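Local coordinates for protein cocosin 1 acidic chain (Cocos nucifera, PDB 5WPW) that serves as a seed storage protein of coconut, a hexameric 11S globulin that acts as a nutrient reservoir and is a potential food allergen, at residues G70-V75 and D114-P119; K106-Q111 and M248-N253. The protein carries 2 engineered substitutions. All blocks are in the same frame, centred on the assembly; numbering follows the deposited sequence.

Contact 1 (G70-V75 and D114-P119)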
# COMPACT_ATOMS: atom_id res chain seq x y z
N GLY A 70 -2.02 -36.63 1.68
CA GLY A 70 -3.03 -36.68 0.64
C GLY A 70 -2.92 -35.56 -0.36
O GLY A 70 -1.87 -34.94 -0.54
N ILE A 71 -4.04 -35.31 -1.02
CA ILE A 71 -4.14 -34.39 -2.15
C ILE A 71 -5.23 -33.40 -1.82
O ILE A 71 -6.31 -33.78 -1.35
CB ILE A 71 -4.48 -35.13 -3.46
CG1 ILE A 71 -3.33 -36.02 -3.91
CG2 ILE A 71 -4.83 -34.14 -4.56
CD1 ILE A 71 -3.46 -36.43 -5.36
N VAL A 72 -4.96 -32.12 -2.07
CA VAL A 72 -5.96 -31.08 -1.86
C VAL A 72 -6.17 -30.32 -3.17
O VAL A 72 -5.23 -30.07 -3.92
CB VAL A 72 -5.55 -30.11 -0.73
CG1 VAL A 72 -6.18 -28.78 -0.95
CG2 VAL A 72 -5.99 -30.66 0.60
N GLY A 73 -7.43 -29.98 -3.44
CA GLY A 73 -7.76 -29.12 -4.55
C GLY A 73 -8.49 -27.87 -4.10
O GLY A 73 -9.47 -27.92 -3.33
N LEU A 74 -8.00 -26.73 -4.57
CA LEU A 74 -8.61 -25.43 -4.34
C LEU A 74 -8.87 -24.81 -5.70
O LEU A 74 -7.94 -24.60 -6.48
CB LEU A 74 -7.68 -24.55 -3.51
CG LEU A 74 -8.17 -23.13 -3.27
CD1 LEU A 74 -9.32 -23.22 -2.34
CD2 LEU A 74 -7.05 -22.31 -2.66
N VAL A 75 -10.13 -24.55 -5.98
CA VAL A 75 -10.48 -24.01 -7.29
C VAL A 75 -10.51 -22.48 -7.20
O VAL A 75 -11.29 -21.91 -6.44
CB VAL A 75 -11.82 -24.56 -7.78
CG1 VAL A 75 -12.18 -23.92 -9.11
CG2 VAL A 75 -11.76 -26.08 -7.89
N ASP A 114 1.44 -29.79 7.73
CA ASP A 114 1.10 -28.74 6.79
C ASP A 114 -0.01 -27.86 7.34
O ASP A 114 -0.93 -28.33 8.01
CB ASP A 114 0.66 -29.33 5.45
CG ASP A 114 1.81 -29.72 4.57
OD1 ASP A 114 2.96 -29.36 4.86
OD2 ASP A 114 1.54 -30.37 3.56
N VAL A 115 0.06 -26.58 7.02
CA VAL A 115 -1.04 -25.64 7.22
C VAL A 115 -1.55 -25.26 5.84
O VAL A 115 -0.76 -24.88 4.97
CB VAL A 115 -0.61 -24.38 7.99
CG1 VAL A 115 -1.77 -23.45 8.01
CG2 VAL A 115 -0.20 -24.73 9.40
N LEU A 116 -2.86 -25.39 5.64
CA LEU A 116 -3.53 -24.99 4.41
C LEU A 116 -4.45 -23.81 4.70
O LEU A 116 -5.18 -23.83 5.69
CB LEU A 116 -4.34 -26.14 3.83
CG LEU A 116 -3.49 -27.33 3.43
CD1 LEU A 116 -3.97 -28.59 4.12
CD2 LEU A 116 -3.57 -27.46 1.93
N ALA A 117 -4.41 -22.80 3.83
CA ALA A 117 -5.26 -21.61 3.94
C ALA A 117 -6.27 -21.62 2.80
O ALA A 117 -5.89 -21.61 1.62
CB ALA A 117 -4.43 -20.33 3.88
N VAL A 118 -7.55 -21.64 3.15
CA VAL A 118 -8.65 -21.63 2.19
C VAL A 118 -9.47 -20.34 2.30
O VAL A 118 -10.24 -20.20 3.26
CB VAL A 118 -9.54 -22.86 2.40
CG1 VAL A 118 -10.67 -22.88 1.41
CG2 VAL A 118 -8.72 -24.13 2.30
N PRO A 119 -9.38 -19.41 1.34
CA PRO A 119 -10.24 -18.21 1.37
C PRO A 119 -11.72 -18.55 1.36
O PRO A 119 -12.15 -19.55 0.77
CB PRO A 119 -9.87 -17.47 0.07
CG PRO A 119 -8.63 -18.16 -0.46
CD PRO A 119 -8.63 -19.54 0.09
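Strands 70-74 and 114-118 belong to different sheets of the N-terminal cupin domain and face each other across the interior of its jelly-roll barrel. They run nearly parallel, 20° apart, with segment axes 9.5 Å apart at closest approach. No hydrogen bond joins the two strands; the contact between them is almost wholly apolar side chain. The backbones draw together along the strands: Val72 CA lies 9.1 Å from Leu116 CA, but Leu74 CA is 7.6 Å from Val118 CA.

The apolar contact has two places. At the wider one, Val72 and Leu116 both point across the gap and meet tip to tip, Val72 CG1 standing 4.1 Å from Leu116 CD2. Leu116 carries CG anti to its carbonyl carbon, and its methyls are turned to a nearly eclipsed chi2 of 124°, a sign of some strain. At the narrower one, Leu74 holds CG anti to the backbone N (chi1 176°), and Val118 places CG1 likewise. These two slide past each other in opposite directions, leaving Leu74 CD1 4.0 Å from Val118 CG1. The second methyl of Leu74, CD2, rests 4.2 Å from Pro119 CD, so the forked leucine end touches Val118 with one branch and the proline ring with the other. Tyr124 of the adjoining strand 124-127 packs on both Val72 and Val118, and Ile250 adds to the wall at Leu74.

The polar side of the contact is a single backbone atom. Ala117 O, 4.5 Å from Leu74 CD2, is buried here with no partner in the model, although the NH of Ala117 bonds to Ile250. Cohesion between the two sheets at this point therefore comes from dispersion and the exclusion of water, at the cost of one buried carbonyl with apolar carbon beside it.

Contact 2 (K106-Q111 and M248-N253)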
# COMPACT_ATOMS: atom_id res chain seq x y z
N LYS A 106 -4.52 -27.02 -10.59
CA LYS A 106 -3.37 -27.64 -9.94
C LYS A 106 -3.78 -28.24 -8.60
O LYS A 106 -4.63 -27.70 -7.90
CB LYS A 106 -2.27 -26.60 -9.75
CG LYS A 106 -2.76 -25.31 -9.11
CD LYS A 106 -1.69 -24.21 -9.10
CE LYS A 106 -1.67 -23.43 -10.42
NZ LYS A 106 -0.81 -22.21 -10.32
N VAL A 107 -3.18 -29.37 -8.25
CA VAL A 107 -3.56 -30.05 -7.03
C VAL A 107 -2.37 -29.98 -6.08
O VAL A 107 -1.21 -29.92 -6.50
CB VAL A 107 -4.01 -31.49 -7.32
CG1 VAL A 107 -5.25 -31.45 -8.22
CG2 VAL A 107 -2.89 -32.23 -7.99
N TYR A 108 -2.68 -29.93 -4.80
CA TYR A 108 -1.72 -29.65 -3.75
C TYR A 108 -1.55 -30.90 -2.89
O TYR A 108 -2.52 -31.39 -2.30
CB TYR A 108 -2.19 -28.47 -2.90
CG TYR A 108 -2.51 -27.24 -3.72
CD1 TYR A 108 -1.54 -26.29 -3.97
CD2 TYR A 108 -3.80 -27.01 -4.21
CE1 TYR A 108 -1.82 -25.15 -4.70
CE2 TYR A 108 -4.09 -25.87 -4.95
CZ TYR A 108 -3.09 -24.95 -5.19
OH TYR A 108 -3.34 -23.80 -5.93
N GLN A 109 -0.33 -31.40 -2.80
CA GLN A 109 -0.07 -32.60 -2.03
C GLN A 109 0.41 -32.21 -0.65
O GLN A 109 1.40 -31.49 -0.52
CB GLN A 109 0.94 -33.49 -2.75
CG GLN A 109 0.38 -33.93 -4.08
CD GLN A 109 1.04 -35.19 -4.58
OE1 GLN A 109 0.96 -36.23 -3.94
NE2 GLN A 109 1.70 -35.09 -5.73
N PHE A 110 -0.30 -32.66 0.37
CA PHE A 110 -0.06 -32.22 1.73
C PHE A 110 0.44 -33.38 2.58
O PHE A 110 0.42 -34.54 2.18
CB PHE A 110 -1.33 -31.61 2.33
CG PHE A 110 -2.42 -32.61 2.58
CD1 PHE A 110 -2.51 -33.28 3.78
CD2 PHE A 110 -3.40 -32.83 1.63
CE1 PHE A 110 -3.53 -34.19 4.03
CE2 PHE A 110 -4.43 -33.72 1.88
CZ PHE A 110 -4.49 -34.40 3.07
N GLN A 111 0.90 -33.05 3.78
CA GLN A 111 1.47 -34.06 4.65
C GLN A 111 1.38 -33.57 6.09
O GLN A 111 0.97 -32.43 6.34
CB GLN A 111 2.92 -34.37 4.26
CG GLN A 111 3.94 -33.32 4.70
CD GLN A 111 5.37 -33.86 4.73
OE1 GLN A 111 5.84 -34.37 5.75
NE2 GLN A 111 6.08 -33.72 3.61
N MET A 248 -0.80 -18.41 -6.26
CA MET A 248 -0.57 -18.17 -4.83
C MET A 248 -0.29 -19.49 -4.12
O MET A 248 -0.99 -20.49 -4.33
CB MET A 248 -1.80 -17.54 -4.19
CG MET A 248 -2.05 -16.10 -4.47
SD MET A 248 -3.33 -15.59 -3.30
CE MET A 248 -4.77 -16.40 -4.02
N LYS A 249 0.72 -19.50 -3.26
CA LYS A 249 0.93 -20.66 -2.41
C LYS A 249 -0.16 -20.66 -1.35
O LYS A 249 -0.47 -19.62 -0.78
CB LYS A 249 2.33 -20.62 -1.77
CG LYS A 249 2.70 -21.88 -1.00
CD LYS A 249 4.07 -21.76 -0.31
CE LYS A 249 4.29 -20.36 0.25
NZ LYS A 249 4.82 -20.30 1.66
N ILE A 250 -0.77 -21.82 -1.11
CA ILE A 250 -1.84 -21.95 -0.12
C ILE A 250 -1.45 -22.86 1.03
O ILE A 250 -2.28 -23.09 1.92
CB ILE A 250 -3.15 -22.46 -0.75
CG1 ILE A 250 -2.93 -23.80 -1.44
CG2 ILE A 250 -3.73 -21.42 -1.69
CD1 ILE A 250 -3.97 -24.83 -1.09
N LYS A 251 -0.25 -23.42 1.01
CA LYS A 251 0.13 -24.46 1.95
C LYS A 251 1.54 -24.16 2.43
O LYS A 251 2.39 -23.72 1.65
CB LYS A 251 0.06 -25.83 1.27
CG LYS A 251 0.72 -26.97 2.05
CD LYS A 251 0.58 -28.29 1.27
CE LYS A 251 1.94 -28.89 0.94
NZ LYS A 251 2.60 -28.32 -0.28
N GLN A 252 1.77 -24.40 3.72
CA GLN A 252 3.11 -24.26 4.28
C GLN A 252 3.26 -25.22 5.44
O GLN A 252 2.38 -25.31 6.29
CB GLN A 252 3.38 -22.82 4.74
CG GLN A 252 4.63 -22.72 5.59
CD GLN A 252 5.77 -22.05 4.88
OE1 GLN A 252 5.73 -21.87 3.67
NE2 GLN A 252 6.79 -21.66 5.64
N ASN A 253 4.38 -25.93 5.47
CA ASN A 253 4.64 -26.88 6.54
C ASN A 253 5.25 -26.16 7.74
O ASN A 253 6.21 -25.40 7.59
CB ASN A 253 5.54 -28.00 6.04
CG ASN A 253 5.86 -29.00 7.11
OD1 ASN A 253 6.83 -28.83 7.84
ND2 ASN A 253 5.04 -30.02 7.25
O HOH W 1 -1.49 -22.12 -6.25
O HOH W 2 3.78 -29.82 -1.82
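Ile250 takes the crowded first torsion, CG1 between the backbone N and the carbonyl carbon (chi1 58°), which lifts its ethyl arm to Tyr108, whose CG is anti to the carbonyl carbon. Lys251 starts out extended, CG anti to the backbone N, then bends at chi3 (120°, close to eclipsed) and again at chi4, folding its end against the backbone of Gln109.

Tyr108 and Ile250 cross at about a right angle. Ile250 CD1 sits 3.8 Å from the centroid of the tyrosine ring and 10° off its normal, a CH-pi contact centred on the face; CG1 continues the cover to the rim, 3.7 Å from Tyr108 CE1. At the ring edge, in plane, a water donates to Tyr108 OH at 2.5 Å and to Met248 O at 2.6 Å, spending both its protons and tying the phenol to the opposite backbone.

Strand 251-253 is the outermost strand, within this chain, of a sheet of the N-terminal cupin jelly roll. It follows Cys246, whose disulfide with Cys79 links the basic to the acidic chain, so the contact joins the two processed pieces within one cupin barrel. Lys106 NZ bonds to Cys246 O nearby.

The lysine end packs tightly: Lys251 CE lies 3.0 Å from Gln109 O, and Lys251 CD 4.0 Å from Phe110 CB, while the Phe110 ring leads away to Val72. The ammonium does not bond directly to that carbonyl. Instead Lys251 NZ gives a proton to a second water at 2.5 Å, which donates in turn to Gln109 O at 3.2 Å. Asn253, beside Gln111, is fixed from elsewhere, its OD1 accepting from Asp256 N and its ND2 donating to Asp114.

The centres of contacts 1 and 2 lie 6 Å apart, and their segments are neighbours in the same two sheets. Strand 70-74 pairs antiparallel with strand 107-110, where Val72 N and Tyr108 O are 2.6 Å apart in a probable hydrogen bond; strand 114-118 pairs with strand 251-253, where Val115 N probably bonds to Gln252 O at 2.7 Å. Contact 2 continues contact 1 outward, from the buried interior to the edges of the two sheets, with Leu74 touching both Tyr108 and Ile250. At the other end Asp114 bonds to Gln111 N through OD2, which also packs 3.0 Å from Lys251 CE. No ligand or metal takes part in either contact.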